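Local coordinates for protein salmonella plasmid virulence: SpvB (Salmonella typhimurium, PDB 6P0X) that forms the N-terminal domain of a secreted virulence toxin that probably transfers ADP-ribose from NAD(+) to an arginine of host actin, at residues G40-F45 with L265-P270; R123-V128 with F136-D141; L157-A162 with Y276-R281; Q288-H293 with V306-L311. All coordinates share one frame; numbering follows the deposited sequence.

Contact 1 (G40-F45 with L265-P270); sequences GGNGPF and LARQDP
R267 reaches tip to tip into the 40-45 loop, where its guanidinium meets the side-chain oxygen of N42 and the carbonyl of G43. CB points toward that loop, and CG sits between the backbone N and the carbonyl carbon (chi1 60°). The chain runs on through CD and bends at chi3, which brings the NE/NH2 edge of the guanidinium alongside the D269 carboxylate. NE is thereby placed 2.7 Å from D269 OD1, the first half of a side-on salt bridge. NH2 supplies the second half, meeting D269 OD2 at 3.0 Å on the syn side, although 32° out of the carboxylate plane. Both segments lack regular secondary structure. The first lies in the loop that joins strands 33-36 and 49-50, the second in the loop that joins strands 237-244 and 271-273, so this is a polar loop-to-loop junction in an all-beta domain. At the tip, NH1 donates to G43 O over 2.8 Å in a nearly straight bond (169° at the hydrogen). G43 O lies in the guanidinium plane, yet NH1 stands well above the carbonyl plane. NH1 also bonds the carbonyl of R284. NH2 gives a more bent bond to N42 OD1 at 2.9 Å, with amide and guanidinium planes steeply inclined. N42 OD1 accepts a second hydrogen bond from G43 N at 2.8 Å, from the same face, which helps to fix the amide's rotation. From the other amide atom, N42 ND2 donates to D269 OD2 at 3.0 Å, so that carboxylate oxygen accepts hydrogen bonds from both N42 and R267.

Contact 2 (R123-V128 with F136-D141); sequences RLEYWV and FWLLHD
Y126 against W137 and W127 against F136 are the aromatic pairs of a beta hairpin made by strands 123-129 and 135-140. Its backbone frame is regular: R123 with H140, E125 with L138 and W127 with F136 are antiparallel hydrogen-bonded pairs, each closed by two N-H...O bonds, such as L138 N to E125 O at 2.9 Å. The short strand axes run at 155° to each other.

Ring contacts differ on the two faces. On the face of L124, Y126, W137 and L139, the Y126 ring makes an offset stack on the five-membered ring of W137, centroids 4.6 Å apart. Y126 CB stands over the six-membered ring, 3.6 Å from its centroid and only 9° off the normal. F73 and W169 meet W137 edge-to-face. On the other face F136, turned by a chi1 of 56°, sets its ring under W127 CB, 3.7 Å from the centroid. The two rings are near parallel but slid apart and barely overlap.

Apolar contacts fill in beside the rings: L124 CG lies 3.7 Å from W137 CE3, and L124 CD1 lies 3.9 Å from L139 CB.

Polar groups gather on the W127 face. E125 OE2 forms a salt bridge with R123 NE at 2.7 Å, and E125 OE1 accepts from W127 NE1. A water donates to R123 O at 2.9 Å and also to L138 O, linking two carbonyl oxygens of opposite strands.

Contact 3 (L157-A162 with Y276-R281); sequences LSDPQA and YGFEIR. With GOL (glycerol), chain H.
F278 tucks its CG in between its own main-chain N and C (chi1 54°), which lays its ring beneath D159, whose CG is anti to the backbone N (chi1 -176°). D159 CA consequently stands over the middle of the ring, 3.5 Å from the centroid and 6° off the normal, a CH-pi contact. The carboxylate continues nearly parallel to the ring plane, with D159 CB 3.5 Å from F278 CD2. P160 CD packs at 3.8 Å from F278 CD1.

Beside the ring, L157 CD2 touches I280 CD1 at 3.7 Å; a bound acrylic acid touches both residues, and Y276 belongs to its pocket. The motif over the ring is a type I beta turn from D159 to A162. It is combined with an Asx turn, in which D159 OD1 accepts from Q161 N at 2.9 Å.

No hydrogen bond crosses directly between the segments. D159 OD2 instead accepts from O3 of a glycerol at 2.6 Å, and glycerol O2 donates to G277 O at 3.2 Å. Glycerol, probably from the crystallisation liquor, also bonds H165. The join thus rests on CH-pi and apolar contact, while the aspartate's carboxylate serves its own turn through OD1 and the bound glycerol through OD2.

Contact 4 (Q288-H293 with V306-L311); sequences QVLMFH and VSRLLL
Q288 and R308 meet at the buried, tightly packed end of this antiparallel strand pair. With chi1 at 50° and the chain extended beyond CG, the glutamine carries OE1 across to the guanidinium edge. R308 NE donates to Q288 OE1 over 2.8 Å, nearly along the C=O axis, and NH2 adds a weak bond of 3.1 Å. Amide and guanidinium are close to coplanar. L290 lies beside the arginine chain, its CD2 3.6 Å from R308 CG. V289 and L309, whose side chains lie on the opposite face, are a hydrogen-bonded pair: V289 N to L309 O and L309 N to V289 O, each 2.9 Å. Strand 237-244 pairs along the far edge of 288-293, and 321-328 along that of 306-311.

The solvent side is the other end, where V306, S307 and H293 are all partly exposed. M291 N still bonds S307 O, but the return bond comes from V306 N to M291 O at 3.0 Å. V306 CG2 touches M291 CG at 3.6 Å, while V306 CG1 stands over the H293 ring, 3.8 Å from its centroid. H293 NE2 bonds S23 OG, and F239 meets the ring edge-to-face.

Among the partners of the buried guanidinium are neutral oxygens: Q288 OE1 at NE, Y330 OH and D251 O at NH1. Q288 NE2 in turn bonds G249 O and D244 OD1, and the D244 carboxylate may polarise the amide and make OE1 a better acceptor for R308.

How the contacts relate
Contacts 2 and 4 are both antiparallel strand pairs, set on opposite sides of the chain's centre with their own centres about 32 Å apart. Contact 2 buries aromatic rings on both faces, whereas contact 4 combines aliphatic packing with a buried amide-guanidinium pair. Contacts 1 and 3 join loops and strand ends instead, and along the chain their segments alternate. Contact 1 is buried and carried across by hydrogen bonds; contact 3, only partly buried, has no direct hydrogen bond across. Neighbouring contacts touch: P270 CB meets R281 NH2 between contacts 1 and 3, and F45 CD1 meets L311 CD1 between contacts 1 and 4.

Contact 1 (G40-F45 with L265-P270)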
# COMPACT_ATOMS: atom_id res chain seq x y z
N GLY A 40 1.13 -9.75 -17.61
CA GLY A 40 1.04 -9.72 -16.16
C GLY A 40 0.55 -11.04 -15.59
O GLY A 40 -0.25 -11.76 -16.19
N GLY A 41 1.04 -11.36 -14.39
CA GLY A 41 0.63 -12.55 -13.68
C GLY A 41 -0.60 -12.32 -12.83
O GLY A 41 -1.34 -11.35 -13.00
N ASN A 42 -0.81 -13.23 -11.88
CA ASN A 42 -1.98 -13.18 -11.03
C ASN A 42 -1.75 -12.25 -9.84
O ASN A 42 -0.61 -11.90 -9.51
CB ASN A 42 -2.33 -14.59 -10.53
CG ASN A 42 -3.83 -14.78 -10.33
OD1 ASN A 42 -4.57 -13.81 -10.20
ND2 ASN A 42 -4.27 -16.03 -10.29
N GLY A 43 -2.84 -11.85 -9.20
CA GLY A 43 -2.80 -10.95 -8.07
C GLY A 43 -4.19 -10.62 -7.57
O GLY A 43 -5.15 -11.34 -7.85
N PRO A 44 -4.32 -9.53 -6.81
CA PRO A 44 -5.63 -9.20 -6.21
C PRO A 44 -6.70 -8.85 -7.23
O PRO A 44 -7.88 -8.77 -6.87
CB PRO A 44 -5.33 -8.00 -5.30
CG PRO A 44 -3.83 -7.86 -5.26
CD PRO A 44 -3.26 -8.57 -6.44
N PHE A 45 -6.33 -8.64 -8.50
CA PHE A 45 -7.31 -8.34 -9.54
C PHE A 45 -7.31 -9.40 -10.63
O PHE A 45 -7.76 -9.14 -11.75
CB PHE A 45 -7.03 -6.96 -10.15
CG PHE A 45 -7.20 -5.83 -9.18
CD1 PHE A 45 -8.45 -5.24 -8.98
CD2 PHE A 45 -6.12 -5.35 -8.45
CE1 PHE A 45 -8.61 -4.20 -8.09
CE2 PHE A 45 -6.28 -4.31 -7.55
CZ PHE A 45 -7.53 -3.74 -7.37
N LEU A 265 -14.34 -12.56 0.84
CA LEU A 265 -14.53 -13.82 0.15
C LEU A 265 -13.19 -14.51 -0.10
O LEU A 265 -12.14 -13.88 -0.18
CB LEU A 265 -15.24 -13.59 -1.19
CG LEU A 265 -16.68 -13.08 -1.13
CD1 LEU A 265 -17.17 -12.71 -2.52
CD2 LEU A 265 -17.59 -14.13 -0.50
N ALA A 266 -13.25 -15.83 -0.24
CA ALA A 266 -12.09 -16.64 -0.58
C ALA A 266 -12.17 -16.99 -2.06
O ALA A 266 -13.20 -17.50 -2.52
CB ALA A 266 -12.02 -17.91 0.26
N ARG A 267 -11.10 -16.71 -2.80
CA ARG A 267 -11.10 -16.91 -4.24
C ARG A 267 -10.96 -18.39 -4.58
O ARG A 267 -10.52 -19.21 -3.77
CB ARG A 267 -9.98 -16.11 -4.90
CG ARG A 267 -8.59 -16.49 -4.42
CD ARG A 267 -7.57 -15.44 -4.84
NE ARG A 267 -7.34 -15.43 -6.28
CZ ARG A 267 -6.71 -14.45 -6.92
NH1 ARG A 267 -6.25 -13.40 -6.25
NH2 ARG A 267 -6.54 -14.52 -8.24
N GLN A 268 -11.32 -18.72 -5.81
CA GLN A 268 -11.24 -20.10 -6.28
C GLN A 268 -9.83 -20.49 -6.71
O GLN A 268 -9.55 -21.69 -6.81
CB GLN A 268 -12.20 -20.31 -7.45
CG GLN A 268 -13.66 -20.32 -7.06
CD GLN A 268 -14.57 -20.54 -8.25
OE1 GLN A 268 -14.30 -21.40 -9.09
NE2 GLN A 268 -15.65 -19.78 -8.31
N ASP A 269 -8.96 -19.52 -6.97
CA ASP A 269 -7.62 -19.78 -7.49
C ASP A 269 -6.54 -19.22 -6.57
O ASP A 269 -5.73 -18.37 -6.98
CB ASP A 269 -7.48 -19.19 -8.90
CG ASP A 269 -7.66 -17.68 -8.93
OD1 ASP A 269 -8.44 -17.14 -8.11
OD2 ASP A 269 -7.01 -17.03 -9.77
N PRO A 270 -6.46 -19.69 -5.33
CA PRO A 270 -5.43 -19.19 -4.42
C PRO A 270 -4.05 -19.67 -4.86
O PRO A 270 -3.90 -20.74 -5.45
CB PRO A 270 -5.82 -19.76 -3.06
CG PRO A 270 -6.55 -21.02 -3.39
CD PRO A 270 -7.15 -20.87 -4.76

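Contact 2 (R123-V128 with F136-D141)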
# COMPACT_ATOMS: atom_id res chain seq x y z
N ARG A 123 15.22 12.51 -2.72
CA ARG A 123 16.03 12.12 -1.58
C ARG A 123 15.34 10.94 -0.90
O ARG A 123 14.24 11.10 -0.35
CB ARG A 123 16.24 13.27 -0.59
CG ARG A 123 17.26 12.90 0.48
CD ARG A 123 17.31 13.86 1.64
NE ARG A 123 18.31 13.44 2.62
CZ ARG A 123 19.62 13.65 2.51
NH1 ARG A 123 20.10 14.30 1.46
NH2 ARG A 123 20.44 13.22 3.46
N LEU A 124 15.96 9.77 -0.96
CA LEU A 124 15.41 8.55 -0.39
C LEU A 124 16.27 8.10 0.79
O LEU A 124 17.50 8.03 0.67
CB LEU A 124 15.33 7.45 -1.44
CG LEU A 124 14.77 6.09 -1.03
CD1 LEU A 124 13.31 6.22 -0.60
CD2 LEU A 124 14.92 5.11 -2.17
N GLU A 125 15.63 7.78 1.91
CA GLU A 125 16.34 7.43 3.13
C GLU A 125 15.73 6.18 3.76
O GLU A 125 14.51 5.99 3.75
CB GLU A 125 16.30 8.56 4.15
CG GLU A 125 16.91 9.85 3.67
CD GLU A 125 16.69 10.98 4.64
OE1 GLU A 125 15.71 10.91 5.41
OE2 GLU A 125 17.50 11.94 4.65
N TYR A 126 16.60 5.36 4.32
CA TYR A 126 16.23 4.17 5.07
C TYR A 126 16.49 4.46 6.54
O TYR A 126 17.63 4.77 6.93
CB TYR A 126 17.05 2.97 4.58
CG TYR A 126 16.72 1.64 5.22
CD1 TYR A 126 15.40 1.27 5.46
CD2 TYR A 126 17.73 0.76 5.58
CE1 TYR A 126 15.10 0.05 6.04
CE2 TYR A 126 17.44 -0.46 6.16
CZ TYR A 126 16.12 -0.81 6.39
OH TYR A 126 15.83 -2.02 6.97
N TRP A 127 15.43 4.40 7.35
CA TRP A 127 15.47 4.73 8.77
C TRP A 127 15.37 3.45 9.58
O TRP A 127 14.43 2.66 9.38
CB TRP A 127 14.32 5.66 9.16
CG TRP A 127 14.39 7.05 8.58
CD1 TRP A 127 14.48 7.39 7.26
CD2 TRP A 127 14.37 8.28 9.31
NE1 TRP A 127 14.52 8.75 7.13
CE2 TRP A 127 14.45 9.33 8.37
CE3 TRP A 127 14.29 8.61 10.67
CZ2 TRP A 127 14.46 10.67 8.74
CZ3 TRP A 127 14.29 9.94 11.04
CH2 TRP A 127 14.38 10.96 10.08
N VAL A 128 16.32 3.24 10.49
CA VAL A 128 16.32 2.08 11.37
C VAL A 128 16.38 2.57 12.81
O VAL A 128 17.29 3.32 13.18
CB VAL A 128 17.50 1.13 11.06
CG1 VAL A 128 17.47 -0.09 11.98
CG2 VAL A 128 17.47 0.70 9.60
N PHE A 136 11.91 1.69 8.25
CA PHE A 136 10.97 2.22 7.27
C PHE A 136 11.73 3.12 6.30
O PHE A 136 12.94 3.33 6.44
CB PHE A 136 9.82 2.97 7.96
CG PHE A 136 10.27 4.08 8.87
CD1 PHE A 136 10.48 5.36 8.38
CD2 PHE A 136 10.49 3.83 10.22
CE1 PHE A 136 10.88 6.38 9.22
CE2 PHE A 136 10.90 4.85 11.06
CZ PHE A 136 11.10 6.12 10.56
N TRP A 137 11.02 3.65 5.30
CA TRP A 137 11.65 4.49 4.29
C TRP A 137 10.96 5.85 4.22
O TRP A 137 9.76 5.97 4.45
CB TRP A 137 11.62 3.82 2.91
CG TRP A 137 12.51 2.61 2.81
CD1 TRP A 137 12.24 1.36 3.29
CD2 TRP A 137 13.81 2.54 2.20
NE1 TRP A 137 13.29 0.52 3.02
CE2 TRP A 137 14.27 1.22 2.35
CE3 TRP A 137 14.62 3.47 1.55
CZ2 TRP A 137 15.51 0.80 1.87
CZ3 TRP A 137 15.85 3.05 1.07
CH2 TRP A 137 16.28 1.73 1.24
N LEU A 138 11.75 6.87 3.89
CA LEU A 138 11.27 8.24 3.74
C LEU A 138 11.73 8.76 2.38
O LEU A 138 12.93 8.75 2.08
CB LEU A 138 11.80 9.15 4.86
CG LEU A 138 11.29 10.59 4.85
CD1 LEU A 138 9.83 10.66 5.26
CD2 LEU A 138 12.14 11.46 5.76
N LEU A 139 10.78 9.22 1.57
CA LEU A 139 11.06 9.66 0.21
C LEU A 139 10.59 11.10 0.02
O LEU A 139 9.42 11.41 0.23
CB LEU A 139 10.37 8.76 -0.82
CG LEU A 139 10.41 9.27 -2.26
CD1 LEU A 139 11.85 9.34 -2.76
CD2 LEU A 139 9.57 8.41 -3.18
N HIS A 140 11.50 11.97 -0.42
CA HIS A 140 11.17 13.33 -0.82
C HIS A 140 11.32 13.38 -2.34
O HIS A 140 12.43 13.48 -2.85
CB HIS A 140 12.08 14.34 -0.13
CG HIS A 140 11.64 15.76 -0.29
ND1 HIS A 140 12.50 16.83 -0.17
CD2 HIS A 140 10.42 16.29 -0.56
CE1 HIS A 140 11.84 17.96 -0.36
NE2 HIS A 140 10.58 17.66 -0.60
N ASP A 141 10.19 13.28 -3.04
CA ASP A 141 10.23 13.07 -4.48
C ASP A 141 10.43 14.39 -5.23
O ASP A 141 10.44 15.48 -4.65
CB ASP A 141 8.97 12.33 -4.96
CG ASP A 141 7.68 13.14 -4.79
OD1 ASP A 141 7.72 14.38 -4.63
OD2 ASP A 141 6.61 12.50 -4.82
O HOH W 1 14.19 11.50 2.50

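Contact 3 (L157-A162 with Y276-R281)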
# COMPACT_ATOMS: atom_id res chain seq x y z
N LEU A 157 5.23 -5.75 4.05
CA LEU A 157 5.13 -7.14 3.63
C LEU A 157 6.34 -7.84 4.24
O LEU A 157 7.46 -7.67 3.76
CB LEU A 157 5.11 -7.24 2.11
CG LEU A 157 4.42 -8.44 1.45
CD1 LEU A 157 2.95 -8.40 1.73
CD2 LEU A 157 4.66 -8.42 -0.05
N SER A 158 6.12 -8.62 5.30
CA SER A 158 7.22 -9.16 6.10
C SER A 158 7.04 -10.65 6.34
O SER A 158 5.93 -11.19 6.30
CB SER A 158 7.33 -8.43 7.44
OG SER A 158 7.35 -7.02 7.25
N ASP A 159 8.16 -11.31 6.62
CA ASP A 159 8.17 -12.71 7.01
C ASP A 159 7.30 -12.90 8.25
O ASP A 159 7.56 -12.28 9.28
CB ASP A 159 9.61 -13.16 7.29
CG ASP A 159 9.73 -14.66 7.61
OD1 ASP A 159 8.71 -15.34 7.87
OD2 ASP A 159 10.87 -15.16 7.61
N PRO A 160 6.27 -13.75 8.19
CA PRO A 160 5.43 -13.96 9.37
C PRO A 160 6.19 -14.50 10.57
O PRO A 160 5.78 -14.26 11.71
CB PRO A 160 4.36 -14.95 8.88
CG PRO A 160 4.31 -14.70 7.39
CD PRO A 160 5.74 -14.45 7.01
N GLN A 161 7.29 -15.22 10.35
CA GLN A 161 8.09 -15.75 11.45
C GLN A 161 9.23 -14.83 11.85
O GLN A 161 10.00 -15.18 12.75
CB GLN A 161 8.65 -17.13 11.07
CG GLN A 161 7.62 -18.23 10.93
CD GLN A 161 6.47 -18.11 11.91
OE1 GLN A 161 5.31 -18.05 11.52
NE2 GLN A 161 6.79 -18.09 13.21
N ALA A 162 9.37 -13.67 11.21
CA ALA A 162 10.47 -12.75 11.51
C ALA A 162 10.04 -11.36 11.02
O ALA A 162 10.29 -10.99 9.87
CB ALA A 162 11.77 -13.19 10.86
N TYR A 276 10.75 -14.08 -2.00
CA TYR A 276 11.31 -13.29 -0.91
C TYR A 276 11.86 -14.14 0.23
O TYR A 276 12.36 -13.59 1.21
CB TYR A 276 10.28 -12.31 -0.36
CG TYR A 276 9.99 -11.15 -1.28
CD1 TYR A 276 11.00 -10.29 -1.69
CD2 TYR A 276 8.69 -10.90 -1.72
CE1 TYR A 276 10.73 -9.21 -2.52
CE2 TYR A 276 8.41 -9.83 -2.55
CZ TYR A 276 9.44 -8.99 -2.95
OH TYR A 276 9.16 -7.92 -3.78
N GLY A 277 11.75 -15.46 0.16
CA GLY A 277 12.26 -16.32 1.21
C GLY A 277 11.24 -16.74 2.24
O GLY A 277 11.60 -17.43 3.20
N PHE A 278 9.98 -16.33 2.09
CA PHE A 278 8.89 -16.79 2.94
C PHE A 278 7.63 -16.83 2.10
O PHE A 278 7.56 -16.24 1.02
CB PHE A 278 8.71 -15.89 4.18
CG PHE A 278 8.54 -14.43 3.85
CD1 PHE A 278 7.28 -13.89 3.63
CD2 PHE A 278 9.64 -13.59 3.79
CE1 PHE A 278 7.13 -12.54 3.33
CE2 PHE A 278 9.49 -12.23 3.51
CZ PHE A 278 8.23 -11.71 3.27
N GLU A 279 6.62 -17.54 2.60
CA GLU A 279 5.39 -17.74 1.85
C GLU A 279 4.53 -16.49 1.89
O GLU A 279 4.36 -15.87 2.95
CB GLU A 279 4.61 -18.94 2.39
CG GLU A 279 3.26 -19.18 1.72
CD GLU A 279 2.70 -20.58 1.95
OE1 GLU A 279 1.76 -20.98 1.22
OE2 GLU A 279 3.19 -21.28 2.87
N ILE A 280 4.00 -16.11 0.73
CA ILE A 280 3.02 -15.04 0.61
C ILE A 280 1.84 -15.64 -0.14
O ILE A 280 1.92 -15.84 -1.36
CB ILE A 280 3.57 -13.81 -0.11
CG1 ILE A 280 4.80 -13.26 0.63
CG2 ILE A 280 2.50 -12.75 -0.24
CD1 ILE A 280 5.40 -12.03 -0.02
N ARG A 281 0.76 -15.94 0.56
CA ARG A 281 -0.40 -16.59 -0.03
C ARG A 281 -1.51 -15.57 -0.25
O ARG A 281 -1.74 -14.69 0.59
CB ARG A 281 -0.90 -17.73 0.86
CG ARG A 281 -1.98 -18.59 0.25
CD ARG A 281 -1.91 -20.02 0.78
NE ARG A 281 -2.85 -20.93 0.12
CZ ARG A 281 -2.64 -21.49 -1.06
NH1 ARG A 281 -1.53 -21.24 -1.74
NH2 ARG A 281 -3.55 -22.31 -1.58
C1 GOL H . 14.53 -16.35 6.55
O1 GOL H . 14.99 -17.64 6.25
C2 GOL H . 14.36 -15.58 5.21
O2 GOL H . 14.45 -16.40 4.10
C3 GOL H . 12.97 -14.89 5.31
O3 GOL H . 12.98 -14.11 6.47

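Contact 4 (Q288-H293 with V306-L311)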
# COMPACT_ATOMS: atom_id res chain seq x y z
N GLN A 288 -14.64 -4.57 -5.60
CA GLN A 288 -15.18 -3.25 -5.92
C GLN A 288 -14.30 -2.16 -5.34
O GLN A 288 -13.53 -2.38 -4.40
CB GLN A 288 -16.62 -3.11 -5.42
CG GLN A 288 -16.78 -3.50 -3.97
CD GLN A 288 -18.23 -3.69 -3.56
OE1 GLN A 288 -19.13 -3.01 -4.07
NE2 GLN A 288 -18.47 -4.63 -2.65
N VAL A 289 -14.41 -0.98 -5.93
CA VAL A 289 -13.74 0.23 -5.46
C VAL A 289 -14.81 1.29 -5.22
O VAL A 289 -15.52 1.68 -6.14
CB VAL A 289 -12.68 0.73 -6.46
CG1 VAL A 289 -11.92 1.91 -5.89
CG2 VAL A 289 -11.71 -0.40 -6.83
N LEU A 290 -14.91 1.75 -3.97
CA LEU A 290 -15.99 2.64 -3.56
C LEU A 290 -15.43 4.01 -3.18
O LEU A 290 -14.34 4.10 -2.60
CB LEU A 290 -16.74 2.05 -2.36
CG LEU A 290 -16.96 0.53 -2.42
CD1 LEU A 290 -17.55 0.03 -1.12
CD2 LEU A 290 -17.85 0.15 -3.60
N MET A 291 -16.17 5.06 -3.51
CA MET A 291 -15.79 6.42 -3.15
C MET A 291 -16.77 6.95 -2.11
O MET A 291 -17.98 7.00 -2.36
CB MET A 291 -15.78 7.32 -4.39
CG MET A 291 -15.18 8.70 -4.16
SD MET A 291 -13.42 8.65 -3.78
CE MET A 291 -13.38 9.57 -2.24
N PHE A 292 -16.25 7.34 -0.94
CA PHE A 292 -17.06 7.85 0.15
C PHE A 292 -16.66 9.28 0.48
O PHE A 292 -15.47 9.61 0.51
CB PHE A 292 -16.92 6.99 1.41
CG PHE A 292 -17.71 5.71 1.38
CD1 PHE A 292 -19.02 5.68 1.84
CD2 PHE A 292 -17.14 4.53 0.92
CE1 PHE A 292 -19.75 4.50 1.82
CE2 PHE A 292 -17.86 3.35 0.90
CZ PHE A 292 -19.17 3.34 1.35
N HIS A 293 -17.66 10.12 0.75
CA HIS A 293 -17.45 11.46 1.28
C HIS A 293 -17.91 11.50 2.73
O HIS A 293 -18.80 10.75 3.14
CB HIS A 293 -18.22 12.51 0.46
CG HIS A 293 -17.71 12.67 -0.94
ND1 HIS A 293 -18.26 13.58 -1.82
CD2 HIS A 293 -16.72 12.04 -1.61
CE1 HIS A 293 -17.62 13.50 -2.98
NE2 HIS A 293 -16.69 12.58 -2.88
N VAL A 306 -20.74 7.84 -3.05
CA VAL A 306 -20.97 8.65 -4.23
C VAL A 306 -20.73 7.87 -5.52
O VAL A 306 -21.36 8.17 -6.54
CB VAL A 306 -20.12 9.94 -4.20
CG1 VAL A 306 -20.35 10.69 -2.89
CG2 VAL A 306 -18.66 9.62 -4.38
N SER A 307 -19.86 6.87 -5.51
CA SER A 307 -19.58 6.11 -6.71
C SER A 307 -19.13 4.70 -6.34
O SER A 307 -18.44 4.51 -5.33
CB SER A 307 -18.51 6.81 -7.57
OG SER A 307 -18.46 6.26 -8.87
N ARG A 308 -19.55 3.72 -7.14
CA ARG A 308 -19.24 2.31 -6.90
C ARG A 308 -18.72 1.70 -8.19
O ARG A 308 -19.50 1.46 -9.11
CB ARG A 308 -20.48 1.56 -6.40
CG ARG A 308 -20.30 0.06 -6.29
CD ARG A 308 -21.59 -0.61 -5.85
NE ARG A 308 -21.36 -1.96 -5.36
CZ ARG A 308 -22.33 -2.82 -5.04
NH1 ARG A 308 -23.60 -2.46 -5.14
NH2 ARG A 308 -22.02 -4.03 -4.60
N LEU A 309 -17.42 1.41 -8.26
CA LEU A 309 -16.86 0.68 -9.38
C LEU A 309 -16.97 -0.80 -9.05
O LEU A 309 -16.27 -1.31 -8.16
CB LEU A 309 -15.41 1.09 -9.64
CG LEU A 309 -14.65 0.23 -10.65
CD1 LEU A 309 -15.29 0.29 -12.03
CD2 LEU A 309 -13.18 0.63 -10.72
N LEU A 310 -17.86 -1.50 -9.76
CA LEU A 310 -18.12 -2.91 -9.57
C LEU A 310 -17.41 -3.70 -10.65
O LEU A 310 -17.55 -3.41 -11.85
CB LEU A 310 -19.62 -3.21 -9.59
CG LEU A 310 -20.00 -4.62 -9.14
CD1 LEU A 310 -19.41 -4.95 -7.77
CD2 LEU A 310 -21.52 -4.80 -9.14
N LEU A 311 -16.64 -4.70 -10.22
CA LEU A 311 -15.84 -5.55 -11.07
C LEU A 311 -16.47 -6.93 -11.14
O LEU A 311 -16.86 -7.49 -10.11
CB LEU A 311 -14.41 -5.66 -10.53
CG LEU A 311 -13.71 -4.34 -10.19
CD1 LEU A 311 -12.40 -4.60 -9.46
CD2 LEU A 311 -13.48 -3.49 -11.43